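Local coordinates for endo-beta-1,4-mannanase (Alicyclobacillus acidocaldarius, PDB 4CD6), which hydrolyses internal beta-1,4-mannosidic linkages of mannans as a retaining endo-acting glycoside hydrolase of family GH113, at the IFM/BMA site. Residues are numbered along the deposited sequence; one frame, centred on the assembly and turned at random.

The IFM/BMA site. Residues 20-21, 97, 104, 151, 203, 231, 245, 247, 281-282, 299. With IFM (5-hydroxymethyl-3,4-dihydroxypiperidine), chain B; BMA (beta-D-mannopyranose), chain C.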
loop_
_atom_site.group_PDB
_atom_site.type_symbol
_atom_site.label_atom_id
_atom_site.label_comp_id
_atom_site.label_asym_id
_atom_site.label_seq_id
_atom_site.Cartn_x
_atom_site.Cartn_y
_atom_site.Cartn_z
ATOM N N PHE A 20 4.066 2.240 -8.479
ATOM C CA PHE A 20 5.115 2.647 -7.531
ATOM C C PHE A 20 6.475 2.605 -8.246
ATOM O O PHE A 20 6.696 1.670 -9.009
ATOM C CB PHE A 20 5.118 1.686 -6.331
ATOM C CG PHE A 20 5.706 2.253 -5.066
ATOM C CD1 PHE A 20 5.156 3.393 -4.464
ATOM C CD2 PHE A 20 6.779 1.622 -4.448
ATOM C CE1 PHE A 20 5.669 3.883 -3.268
ATOM C CE2 PHE A 20 7.298 2.121 -3.247
ATOM C CZ PHE A 20 6.746 3.249 -2.663
ATOM N N VAL A 21 7.388 3.560 -8.027
ATOM C CA VAL A 21 7.319 4.644 -7.022
ATOM C C VAL A 21 6.722 5.961 -7.463
ATOM O O VAL A 21 6.820 6.968 -6.756
ATOM C CB VAL A 21 8.721 4.992 -6.519
ATOM C CG1 VAL A 21 9.332 3.781 -5.820
ATOM C CG2 VAL A 21 9.610 5.512 -7.650
ATOM N N ASN A 97 10.125 7.891 0.695
ATOM C CA ASN A 97 11.330 7.097 0.615
ATOM C C ASN A 97 12.542 7.980 0.898
ATOM O O ASN A 97 12.455 9.218 0.896
ATOM C CB ASN A 97 11.479 6.476 -0.768
ATOM C CG ASN A 97 10.658 5.213 -0.943
ATOM O OD1 ASN A 97 10.200 4.599 0.019
ATOM N ND2 ASN A 97 10.486 4.818 -2.186
ATOM N N ARG A 104 11.744 3.632 5.188
ATOM C CA ARG A 104 11.033 4.693 5.870
ATOM C C ARG A 104 10.587 4.337 7.305
ATOM O O ARG A 104 10.325 5.214 8.113
ATOM C CB ARG A 104 9.840 5.122 5.025
ATOM C CG ARG A 104 8.711 4.081 4.969
ATOM C CD ARG A 104 7.623 4.514 4.007
ATOM N NE ARG A 104 7.985 4.202 2.621
ATOM C CZ ARG A 104 7.569 3.142 1.948
ATOM N NH1 ARG A 104 6.734 2.258 2.501
ATOM N NH2 ARG A 104 7.958 2.974 0.699
ATOM N N GLU A 151 3.959 1.860 6.902
ATOM C CA GLU A 151 5.135 1.215 7.514
ATOM C C GLU A 151 6.015 2.158 8.339
ATOM O O GLU A 151 7.234 1.974 8.433
ATOM C CB GLU A 151 5.970 0.507 6.437
ATOM C CG GLU A 151 5.264 -0.640 5.747
ATOM C CD GLU A 151 6.026 -1.244 4.608
ATOM O OE1 GLU A 151 7.251 -0.987 4.505
ATOM O OE2 GLU A 151 5.387 -2.023 3.846
ATOM N N TYR A 203 3.290 -9.053 5.000
ATOM C CA TYR A 203 4.340 -9.869 4.350
ATOM C C TYR A 203 4.755 -10.958 5.335
ATOM O O TYR A 203 5.874 -10.980 5.828
ATOM C CB TYR A 203 5.523 -8.985 3.949
ATOM C CG TYR A 203 5.193 -7.996 2.853
ATOM C CD1 TYR A 203 5.084 -8.411 1.521
ATOM C CD2 TYR A 203 5.030 -6.643 3.129
ATOM C CE1 TYR A 203 4.790 -7.526 0.506
ATOM C CE2 TYR A 203 4.723 -5.746 2.116
ATOM C CZ TYR A 203 4.615 -6.188 0.817
ATOM O OH TYR A 203 4.319 -5.309 -0.181
ATOM N N GLU A 231 -0.905 -3.855 1.862
ATOM C CA GLU A 231 0.066 -4.500 0.964
ATOM C C GLU A 231 0.128 -5.961 1.324
ATOM O O GLU A 231 0.220 -6.327 2.488
ATOM C CB GLU A 231 1.494 -3.950 1.105
ATOM C CG GLU A 231 1.651 -2.478 0.887
ATOM C CD GLU A 231 3.108 -2.039 0.840
ATOM O OE1 GLU A 231 4.022 -2.886 0.694
ATOM O OE2 GLU A 231 3.335 -0.819 0.933
ATOM N N TRP A 245 8.766 -9.762 2.116
ATOM C CA TRP A 245 9.045 -8.316 2.165
ATOM C C TRP A 245 10.330 -7.926 1.442
ATOM O O TRP A 245 10.524 -6.742 1.158
ATOM C CB TRP A 245 9.185 -7.852 3.619
ATOM C CG TRP A 245 10.276 -8.581 4.322
ATOM C CD1 TRP A 245 11.618 -8.330 4.253
ATOM C CD2 TRP A 245 10.127 -9.735 5.148
ATOM N NE1 TRP A 245 12.309 -9.253 4.996
ATOM C CE2 TRP A 245 11.416 -10.120 5.565
ATOM C CE3 TRP A 245 9.024 -10.466 5.595
ATOM C CZ2 TRP A 245 11.631 -11.215 6.397
ATOM C CZ3 TRP A 245 9.236 -11.545 6.417
ATOM C CH2 TRP A 245 10.530 -11.917 6.816
ATOM N N TYR A 247 12.619 -7.228 -1.373
ATOM C CA TYR A 247 12.501 -6.936 -2.803
ATOM C C TYR A 247 13.816 -7.097 -3.574
ATOM O O TYR A 247 13.816 -7.054 -4.802
ATOM C CB TYR A 247 11.911 -5.545 -3.037
ATOM C CG TYR A 247 12.710 -4.367 -2.592
ATOM C CD1 TYR A 247 13.663 -3.785 -3.446
ATOM C CD2 TYR A 247 12.486 -3.773 -1.343
ATOM C CE1 TYR A 247 14.377 -2.664 -3.070
ATOM C CE2 TYR A 247 13.218 -2.638 -0.955
ATOM C CZ TYR A 247 14.157 -2.089 -1.826
ATOM O OH TYR A 247 14.911 -0.967 -1.486
ATOM N N TRP A 281 0.404 -6.322 -3.801
ATOM C CA TRP A 281 1.641 -5.594 -4.131
ATOM C C TRP A 281 2.330 -6.466 -5.154
ATOM O O TRP A 281 2.633 -7.601 -4.831
ATOM C CB TRP A 281 2.540 -5.449 -2.907
ATOM C CG TRP A 281 3.670 -4.501 -3.119
ATOM C CD1 TRP A 281 4.942 -4.819 -3.546
ATOM C CD2 TRP A 281 3.652 -3.081 -2.958
ATOM N NE1 TRP A 281 5.695 -3.688 -3.648
ATOM C CE2 TRP A 281 4.930 -2.609 -3.289
ATOM C CE3 TRP A 281 2.676 -2.162 -2.557
ATOM C CZ2 TRP A 281 5.250 -1.259 -3.247
ATOM C CZ3 TRP A 281 2.997 -0.827 -2.500
ATOM C CH2 TRP A 281 4.277 -0.381 -2.840
ATOM N N GLU A 282 2.552 -6.025 -6.391
ATOM C CA GLU A 282 2.227 -4.733 -6.964
ATOM C C GLU A 282 2.158 -4.910 -8.473
ATOM O O GLU A 282 2.456 -5.996 -8.998
ATOM C CB GLU A 282 3.297 -3.675 -6.607
ATOM C CG GLU A 282 4.688 -4.040 -7.158
ATOM C CD GLU A 282 5.746 -2.987 -6.951
ATOM O OE1 GLU A 282 5.435 -1.791 -7.047
ATOM O OE2 GLU A 282 6.914 -3.376 -6.756
ATOM N N TYR A 299 7.381 -8.676 -7.936
ATOM C CA TYR A 299 6.119 -8.910 -7.216
ATOM C C TYR A 299 4.904 -9.066 -8.142
ATOM O O TYR A 299 3.839 -9.551 -7.711
ATOM C CB TYR A 299 5.874 -7.732 -6.263
ATOM C CG TYR A 299 6.678 -7.767 -5.012
ATOM C CD1 TYR A 299 6.240 -8.466 -3.905
ATOM C CD2 TYR A 299 7.869 -7.040 -4.897
ATOM C CE1 TYR A 299 6.981 -8.481 -2.723
ATOM C CE2 TYR A 299 8.596 -7.042 -3.726
ATOM C CZ TYR A 299 8.169 -7.772 -2.643
ATOM O OH TYR A 299 8.938 -7.776 -1.481
HETATM O O4 IFM B . 8.335 -2.204 -2.201
HETATM C C4 IFM B . 8.226 -2.273 -0.766
HETATM C C3 IFM B . 7.562 -0.991 -0.284
HETATM O O3 IFM B . 8.491 0.085 -0.471
HETATM C C2 IFM B . 7.061 -1.043 1.169
HETATM N N IFM B . 6.550 -2.368 1.534
HETATM C C1 IFM B . 7.258 -3.584 1.109
HETATM C C5 IFM B . 7.423 -3.523 -0.400
HETATM C C6 IFM B . 7.976 -4.820 -0.992
HETATM O O6 IFM B . 9.323 -5.112 -0.592
HETATM C C1 BMA C . 9.525 -2.141 -2.979
HETATM C C2 BMA C . 9.408 -2.557 -4.436
HETATM C C3 BMA C . 10.698 -2.109 -5.115
HETATM C C4 BMA C . 10.905 -0.616 -4.893
HETATM C C5 BMA C . 10.797 -0.201 -3.415
HETATM C C6 BMA C . 10.932 1.323 -3.277
HETATM O O2 BMA C . 8.252 -1.960 -5.068
HETATM O O3 BMA C . 10.664 -2.359 -6.517
HETATM O O4 BMA C . 12.205 -0.270 -5.361
HETATM O O5 BMA C . 9.562 -0.710 -2.874
HETATM O O6 BMA C . 10.764 1.766 -1.919
#
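The inhibitor ManIFG, a beta-mannosyl isofagomine whose piperidine O4 is joined to C1 of the mannose, occupies the active-site cleft, its piperidine (IFM) almost wholly buried and its mannose (BMA) less so. The ring nitrogen stands where a mannoside has its anomeric carbon, and the two catalytic glutamates converge on it. In Glu231, the nucleophile by family, CB carries CG anti to the carbonyl carbon (chi1 -57°), and the chain runs extended through CG (chi2 -172°), so CD points its carboxylate at the nitrogen. OE1 accepts from IFM N at 2.7 Å on its syn lone pair and from the Tyr203 hydroxyl OH at 2.6 Å on its anti lone pair; these two bonds fix the carboxylate's rotation. OE2 lies farther off, 3.6 Å from IFM N. An alanine here would remove both oxygens and would probably loosen the piperidine's grip, leave the Tyr203 hydroxyl without this acceptor, and abolish the nucleophile. Glu151, the acid/base, takes the nitrogen by OE2 at 2.6 Å, also syn. Two carboxylates so close would be likely to stabilise a protonated amine.

Trp281 forms the floor: IFM C5 lies 3.6 Å above its ring plane, toward the rim, and Glu231 OE1 shares that face. Arg104 NH2 reaches IFM O3 at 3.2 Å, tilted from the guanidinium plane, while Asn97 OD1 steadies NH2 through an in-plane lone pair. The hydroxymethyl O6 donates to Trp245 O at 2.7 Å, from above the carbonyl plane. On the mannose, Tyr247 lays a ring face against C3, and Glu282 OE2 receives the axial O2 hydroxyl at 2.6 Å.

The site lies at the C-terminal ends of the strands of a (beta/alpha) barrel: Glu151 and Trp281 directly follow strands 145-150 and 275-280, and Glu231 comes two residues after the end of strand 227-229.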